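Local coordinates for protein endoglucanase (Uncultured bacterium, PDB 3X17) that hydrolyses internal beta-1,4-glucosidic bonds of cellulose as a family 9 endoglucanase, with an Ig-like domain ahead of its (alpha/alpha)6-barrel catalytic domain, at residues Gly423-Ala428 against Leu463-Tyr468; Ser412-Tyr417 against Arg455-Arg460. One frame throughout, in Å; residues are numbered along the deposited sequence.

Contact 1: residues Gly423-Ala428 against Leu463-Tyr468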
loop_
_atom_site.group_PDB
_atom_site.type_symbol
_atom_site.label_atom_id
_atom_site.label_comp_id
_atom_site.label_asym_id
_atom_site.label_seq_id
_atom_site.Cartn_x
_atom_site.Cartn_y
_atom_site.Cartn_z
ATOM N N GLY A 423 -15.646 -9.566 -0.777
ATOM C CA GLY A 423 -14.850 -9.085 0.349
ATOM C C GLY A 423 -14.379 -7.640 0.251
ATOM O O GLY A 423 -14.214 -6.986 1.264
ATOM N N VAL A 424 -14.186 -7.134 -0.965
ATOM C CA VAL A 424 -13.568 -5.811 -1.154
ATOM C C VAL A 424 -14.516 -4.733 -0.669
ATOM O O VAL A 424 -15.677 -4.724 -1.046
ATOM C CB VAL A 424 -13.154 -5.550 -2.635
ATOM C CG1 VAL A 424 -14.339 -5.694 -3.579
ATOM C CG2 VAL A 424 -12.545 -4.146 -2.779
ATOM N N PRO A 425 -14.065 -3.905 0.286
ATOM C CA PRO A 425 -14.954 -2.942 0.948
ATOM C C PRO A 425 -15.180 -1.689 0.124
ATOM O O PRO A 425 -15.116 -0.570 0.650
ATOM C CB PRO A 425 -14.223 -2.621 2.264
ATOM C CG PRO A 425 -12.796 -3.025 2.024
ATOM C CD PRO A 425 -12.680 -3.809 0.771
ATOM N N ILE A 426 -15.572 -1.890 -1.128
ATOM C CA ILE A 426 -15.742 -0.793 -2.056
ATOM C C ILE A 426 -16.961 -1.077 -2.923
ATOM O O ILE A 426 -17.072 -2.151 -3.509
ATOM C CB ILE A 426 -14.489 -0.615 -2.952
ATOM C CG1 ILE A 426 -13.242 -0.428 -2.070
ATOM C CG2 ILE A 426 -14.673 0.573 -3.874
ATOM C CD1 ILE A 426 -11.898 -0.538 -2.816
ATOM N N LEU A 427 -17.902 -0.142 -2.965
ATOM C CA LEU A 427 -19.120 -0.365 -3.755
ATOM C C LEU A 427 -18.956 0.147 -5.186
ATOM O O LEU A 427 -18.179 1.087 -5.448
ATOM C CB LEU A 427 -20.328 0.298 -3.096
ATOM C CG LEU A 427 -20.653 -0.075 -1.640
ATOM C CD1 LEU A 427 -21.826 0.740 -1.149
ATOM C CD2 LEU A 427 -20.958 -1.577 -1.536
ATOM N N ALA A 428 -19.695 -0.477 -6.098
ATOM C CA ALA A 428 -19.848 0.008 -7.459
ATOM C C ALA A 428 -20.144 1.510 -7.510
ATOM O O ALA A 428 -20.954 2.020 -6.739
ATOM C CB ALA A 428 -20.956 -0.781 -8.193
ATOM N N LEU A 463 -8.013 -10.083 6.292
ATOM C CA LEU A 463 -7.442 -11.165 5.478
ATOM C C LEU A 463 -8.088 -11.172 4.099
ATOM O O LEU A 463 -7.427 -11.428 3.085
ATOM C CB LEU A 463 -7.658 -12.536 6.127
ATOM C CG LEU A 463 -7.189 -13.753 5.325
ATOM C CD1 LEU A 463 -5.663 -13.619 5.006
ATOM C CD2 LEU A 463 -7.414 -15.013 6.170
ATOM N N ALA A 464 -9.383 -10.900 4.077
ATOM C CA ALA A 464 -10.150 -10.920 2.836
ATOM C C ALA A 464 -9.611 -9.895 1.816
ATOM O O ALA A 464 -9.909 -9.990 0.609
ATOM C CB ALA A 464 -11.619 -10.648 3.139
ATOM N N GLN A 465 -8.861 -8.906 2.294
ATOM C CA GLN A 465 -8.271 -7.911 1.369
ATOM C C GLN A 465 -7.014 -8.449 0.682
ATOM O O GLN A 465 -6.797 -8.213 -0.515
ATOM C CB GLN A 465 -7.943 -6.600 2.090
ATOM C CG GLN A 465 -9.131 -6.017 2.788
ATOM C CD GLN A 465 -10.391 -6.159 1.958
ATOM O OE1 GLN A 465 -10.396 -5.825 0.753
ATOM N NE2 GLN A 465 -11.474 -6.680 2.584
ATOM N N LEU A 466 -6.234 -9.229 1.425
ATOM C CA LEU A 466 -5.204 -10.049 0.805
ATOM C C LEU A 466 -5.772 -11.081 -0.172
ATOM O O LEU A 466 -5.279 -11.187 -1.289
ATOM C CB LEU A 466 -4.314 -10.707 1.852
ATOM C CG LEU A 466 -3.478 -9.787 2.742
ATOM C CD1 LEU A 466 -2.937 -10.567 3.926
ATOM C CD2 LEU A 466 -2.281 -9.257 1.945
ATOM N N ASP A 467 -6.785 -11.848 0.228
ATOM C CA ASP A 467 -7.384 -12.820 -0.704
ATOM C C ASP A 467 -7.828 -12.132 -1.985
ATOM O O ASP A 467 -7.721 -12.701 -3.069
ATOM C CB ASP A 467 -8.590 -13.582 -0.103
ATOM C CG ASP A 467 -8.214 -14.446 1.127
ATOM O OD1 ASP A 467 -7.050 -14.939 1.241
ATOM O OD2 ASP A 467 -9.124 -14.694 1.950
ATOM N N TYR A 468 -8.416 -10.952 -1.830
ATOM C CA TYR A 468 -9.001 -10.237 -2.951
ATOM C C TYR A 468 -7.946 -9.768 -3.964
ATOM O O TYR A 468 -8.090 -10.015 -5.168
ATOM C CB TYR A 468 -9.839 -9.052 -2.470
ATOM C CG TYR A 468 -10.215 -8.103 -3.590
ATOM C CD1 TYR A 468 -11.332 -8.346 -4.391
ATOM C CD2 TYR A 468 -9.528 -6.904 -3.774
ATOM C CE1 TYR A 468 -11.678 -7.466 -5.418
ATOM C CE2 TYR A 468 -9.907 -6.002 -4.757
ATOM C CZ TYR A 468 -10.963 -6.298 -5.593
ATOM O OH TYR A 468 -11.292 -5.427 -6.618
#
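G423 and V424 run past one flank of helix 456-469, with G423 CA 5.6 Å from A464 CA and V424 next to Q465. Beyond P425 the chain leads away from the helix. G423 sits close to A464 with a positive phi of 96°. A beta carbon at this position would come tight against A464 CB and would also jam against the preceding carbonyl.

V424 covers one face of the Y468 ring. V424 CB stands 3.6 Å from the ring centroid and almost directly over it, a CH-pi contact. The two methyls splay over this one face toward its two edges, CG1 near CE1 and CG2 near CE2. CG of Y468 is anti to its backbone N (chi1 167°), which carries CG toward the loop. An alanine in place of Y468 would probably open a gap beneath V424, because the whole face on which its CB and both methyls rest would be gone.

In this (alpha/alpha)6-barrel domain, the loop between helices 396-418 and 435-452 is thus packed against helix 456-469, the second helix after it. Helix 435-452 adds A439, which touches both V424 and Q465.

The Q465 side chain bends at chi2 and meets P425 tip to tip. Its NE2 donates to G423 O over 3.1 Å, and the bond is nearly straight at 172°. The acceptor lies in the amide plane of Q465, but NE2 stands above the carbonyl plane of G423. NE2 also bonds to A461 O one turn back, so two carbonyls grip it and fix the amide's rotation. This leaves OE1 only 3.0 Å from P425 CD, buried and without a hydrogen-bond partner.

Contact 2: residues Ser412-Tyr417 against Arg455-Arg460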
loop_
_atom_site.group_PDB
_atom_site.type_symbol
_atom_site.label_atom_id
_atom_site.label_comp_id
_atom_site.label_asym_id
_atom_site.label_seq_id
_atom_site.Cartn_x
_atom_site.Cartn_y
_atom_site.Cartn_z
ATOM N N SER A 412 -17.647 1.208 10.014
ATOM C CA SER A 412 -18.067 1.491 8.637
ATOM C C SER A 412 -17.354 0.620 7.584
ATOM O O SER A 412 -18.001 0.120 6.674
ATOM C CB SER A 412 -17.976 2.982 8.296
ATOM O OG SER A 412 -16.652 3.427 8.477
ATOM N N VAL A 413 -16.043 0.406 7.714
ATOM C CA VAL A 413 -15.377 -0.508 6.787
ATOM C C VAL A 413 -16.049 -1.891 6.803
ATOM O O VAL A 413 -16.399 -2.421 5.749
ATOM C CB VAL A 413 -13.854 -0.624 7.016
ATOM C CG1 VAL A 413 -13.287 -1.731 6.165
ATOM C CG2 VAL A 413 -13.175 0.696 6.660
ATOM N N PHE A 414 -16.223 -2.458 7.996
ATOM C CA PHE A 414 -16.807 -3.779 8.145
ATOM C C PHE A 414 -18.197 -3.893 7.529
ATOM O O PHE A 414 -18.510 -4.891 6.870
ATOM C CB PHE A 414 -16.862 -4.188 9.604
ATOM C CG PHE A 414 -17.165 -5.656 9.802
ATOM C CD1 PHE A 414 -16.205 -6.615 9.500
ATOM C CD2 PHE A 414 -18.454 -6.079 10.149
ATOM C CE1 PHE A 414 -16.493 -7.977 9.598
ATOM C CE2 PHE A 414 -18.748 -7.438 10.260
ATOM C CZ PHE A 414 -17.769 -8.386 9.973
ATOM N N GLN A 415 -19.003 -2.843 7.675
ATOM C CA GLN A 415 -20.328 -2.820 7.061
ATOM C C GLN A 415 -20.286 -2.889 5.535
ATOM O O GLN A 415 -21.136 -3.554 4.898
ATOM C CB GLN A 415 -21.089 -1.575 7.498
ATOM C CG GLN A 415 -22.174 -1.158 6.521
ATOM C CD GLN A 415 -22.983 0.046 7.005
ATOM O OE1 GLN A 415 -23.774 0.614 6.252
ATOM N NE2 GLN A 415 -22.799 0.425 8.263
ATOM N N THR A 416 -19.333 -2.175 4.925
ATOM C CA THR A 416 -19.163 -2.281 3.474
ATOM C C THR A 416 -18.707 -3.689 3.090
ATOM O O THR A 416 -19.212 -4.294 2.143
ATOM C CB THR A 416 -18.181 -1.226 2.927
ATOM O OG1 THR A 416 -18.564 0.070 3.396
ATOM C CG2 THR A 416 -18.194 -1.214 1.384
ATOM N N TYR A 417 -17.775 -4.229 3.855
ATOM C CA TYR A 417 -17.275 -5.561 3.579
ATOM C C TYR A 417 -18.442 -6.560 3.555
ATOM O O TYR A 417 -18.476 -7.475 2.724
ATOM C CB TYR A 417 -16.247 -5.949 4.637
ATOM C CG TYR A 417 -16.059 -7.436 4.855
ATOM C CD1 TYR A 417 -15.236 -8.183 4.023
ATOM C CD2 TYR A 417 -16.635 -8.077 5.952
ATOM C CE1 TYR A 417 -15.038 -9.562 4.231
ATOM C CE2 TYR A 417 -16.394 -9.433 6.205
ATOM C CZ TYR A 417 -15.609 -10.171 5.318
ATOM O OH TYR A 417 -15.377 -11.514 5.531
ATOM N N ARG A 455 -11.070 -8.799 17.803
ATOM C CA ARG A 455 -12.338 -9.038 17.194
ATOM C C ARG A 455 -12.142 -9.841 15.943
ATOM O O ARG A 455 -11.781 -9.330 14.925
ATOM C CB ARG A 455 -12.953 -7.711 16.871
ATOM C CG ARG A 455 -14.248 -7.789 16.203
ATOM C CD ARG A 455 -14.805 -6.443 16.109
ATOM N NE ARG A 455 -15.853 -6.235 17.071
ATOM C CZ ARG A 455 -17.071 -6.701 16.899
ATOM N NH1 ARG A 455 -17.333 -7.375 15.811
ATOM N NH2 ARG A 455 -18.009 -6.503 17.794
ATOM N N PRO A 456 -12.361 -11.127 16.040
ATOM C CA PRO A 456 -12.007 -12.032 14.966
ATOM C C PRO A 456 -12.612 -11.694 13.625
ATOM O O PRO A 456 -11.958 -11.914 12.653
ATOM C CB PRO A 456 -12.523 -13.356 15.481
ATOM C CG PRO A 456 -12.381 -13.246 16.877
ATOM C CD PRO A 456 -12.699 -11.870 17.252
ATOM N N GLU A 457 -13.827 -11.186 13.573
ATOM C CA GLU A 457 -14.385 -10.843 12.291
ATOM C C GLU A 457 -13.606 -9.736 11.610
ATOM O O GLU A 457 -13.590 -9.655 10.439
ATOM C CB GLU A 457 -15.868 -10.524 12.367
ATOM C CG GLU A 457 -16.249 -9.236 13.004
ATOM C CD GLU A 457 -17.736 -9.138 13.272
ATOM O OE1 GLU A 457 -18.490 -10.057 12.929
ATOM O OE2 GLU A 457 -18.155 -8.119 13.804
ATOM N N TYR A 458 -12.954 -8.880 12.359
ATOM C CA TYR A 458 -12.213 -7.781 11.735
ATOM C C TYR A 458 -10.960 -8.356 11.075
ATOM O O TYR A 458 -10.658 -8.064 9.922
ATOM C CB TYR A 458 -11.852 -6.703 12.746
ATOM C CG TYR A 458 -12.973 -5.725 13.049
ATOM C CD1 TYR A 458 -14.204 -5.810 12.409
ATOM C CD2 TYR A 458 -12.802 -4.733 13.999
ATOM C CE1 TYR A 458 -15.248 -4.936 12.739
ATOM C CE2 TYR A 458 -13.815 -3.837 14.306
ATOM C CZ TYR A 458 -15.030 -3.936 13.674
ATOM O OH TYR A 458 -15.997 -2.989 13.941
ATOM N N GLU A 459 -10.316 -9.282 11.771
ATOM C CA GLU A 459 -9.133 -9.937 11.243
ATOM C C GLU A 459 -9.459 -10.772 10.004
ATOM O O GLU A 459 -8.704 -10.780 9.007
ATOM C CB GLU A 459 -8.508 -10.803 12.327
ATOM C CG GLU A 459 -7.049 -11.134 12.095
ATOM C CD GLU A 459 -6.422 -11.852 13.289
ATOM O OE1 GLU A 459 -6.160 -11.192 14.306
ATOM O OE2 GLU A 459 -6.254 -13.081 13.238
ATOM N N ARG A 460 -10.630 -11.395 10.021
ATOM C CA ARG A 460 -11.095 -12.086 8.830
ATOM C C ARG A 460 -11.303 -11.092 7.678
ATOM O O ARG A 460 -10.898 -11.365 6.547
ATOM C CB ARG A 460 -12.373 -12.903 9.078
ATOM C CG ARG A 460 -12.860 -13.646 7.803
ATOM C CD ARG A 460 -14.153 -14.446 8.050
ATOM N NE ARG A 460 -15.338 -13.580 8.072
ATOM C CZ ARG A 460 -16.083 -13.336 9.155
ATOM N NH1 ARG A 460 -15.775 -13.909 10.319
ATOM N NH2 ARG A 460 -17.133 -12.513 9.079
#
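F414 carries most of the apolar packing, reaching from helix 412-417 to E457 and Y458 on helix 456-460. The helix axes come within 10.8 Å and make an angle of 63°. F414 CG is anti to its backbone N, which sets CG on the side facing the second helix. The F414 and Y458 rings meet obliquely, with planes at 53°. Y458 CE1 lies 3.6 Å from F414 CG, while its CD1 approaches F414 CD1. A461, just beyond R460 on the second helix, also touches F414.

The E457 side chain stacks against the far end of the same ring. Its carboxylate plane is tilted 27° from the ring plane, and CD lies 3.4 Å from F414 CZ. The E457 chain is extended beyond CG, and CB, CG and CD all pass close to CZ. R460 approaches the edge of the F414 ring, with NH2 4.3 Å from CZ.

One polar bond joins the helices. R460 NE donates to Y417 OH over 3.3 Å, with the hydroxyl tilted somewhat out of the guanidinium plane. The R460 chain bends at chi3, and the two side chains cross at about a right angle. A461 packs against Y417.

The chemistry is graded from inside to outside. Buried aromatic rings hold the helices together, and the Y417-R460 bond lies at the more exposed margin. There E457 and R460 bring charge beside F414, and the guanidinium is likely to draw some electron density from the phenol oxygen.

How the contacts relate
From the N terminus, the chain first enters contact 2 at 412-417, near the end of helix 396-418. It then turns into the loop segment 423-428 of contact 1. Helix 435-452 follows before the chain returns on helix 456-469. Contact 2 closes there first, at 455-460, and contact 1 closes next, at 463-468. The two closures therefore cross, with fewer than forty residues between the two segments of each. Their centres are about 10 Å apart, and they touch directly: Y417 packs on G423 and A464, and T416 on P425 and I426. Together they tie helix 396-418 and its following loop to successive turns of helix 456-469, within the catalytic domain.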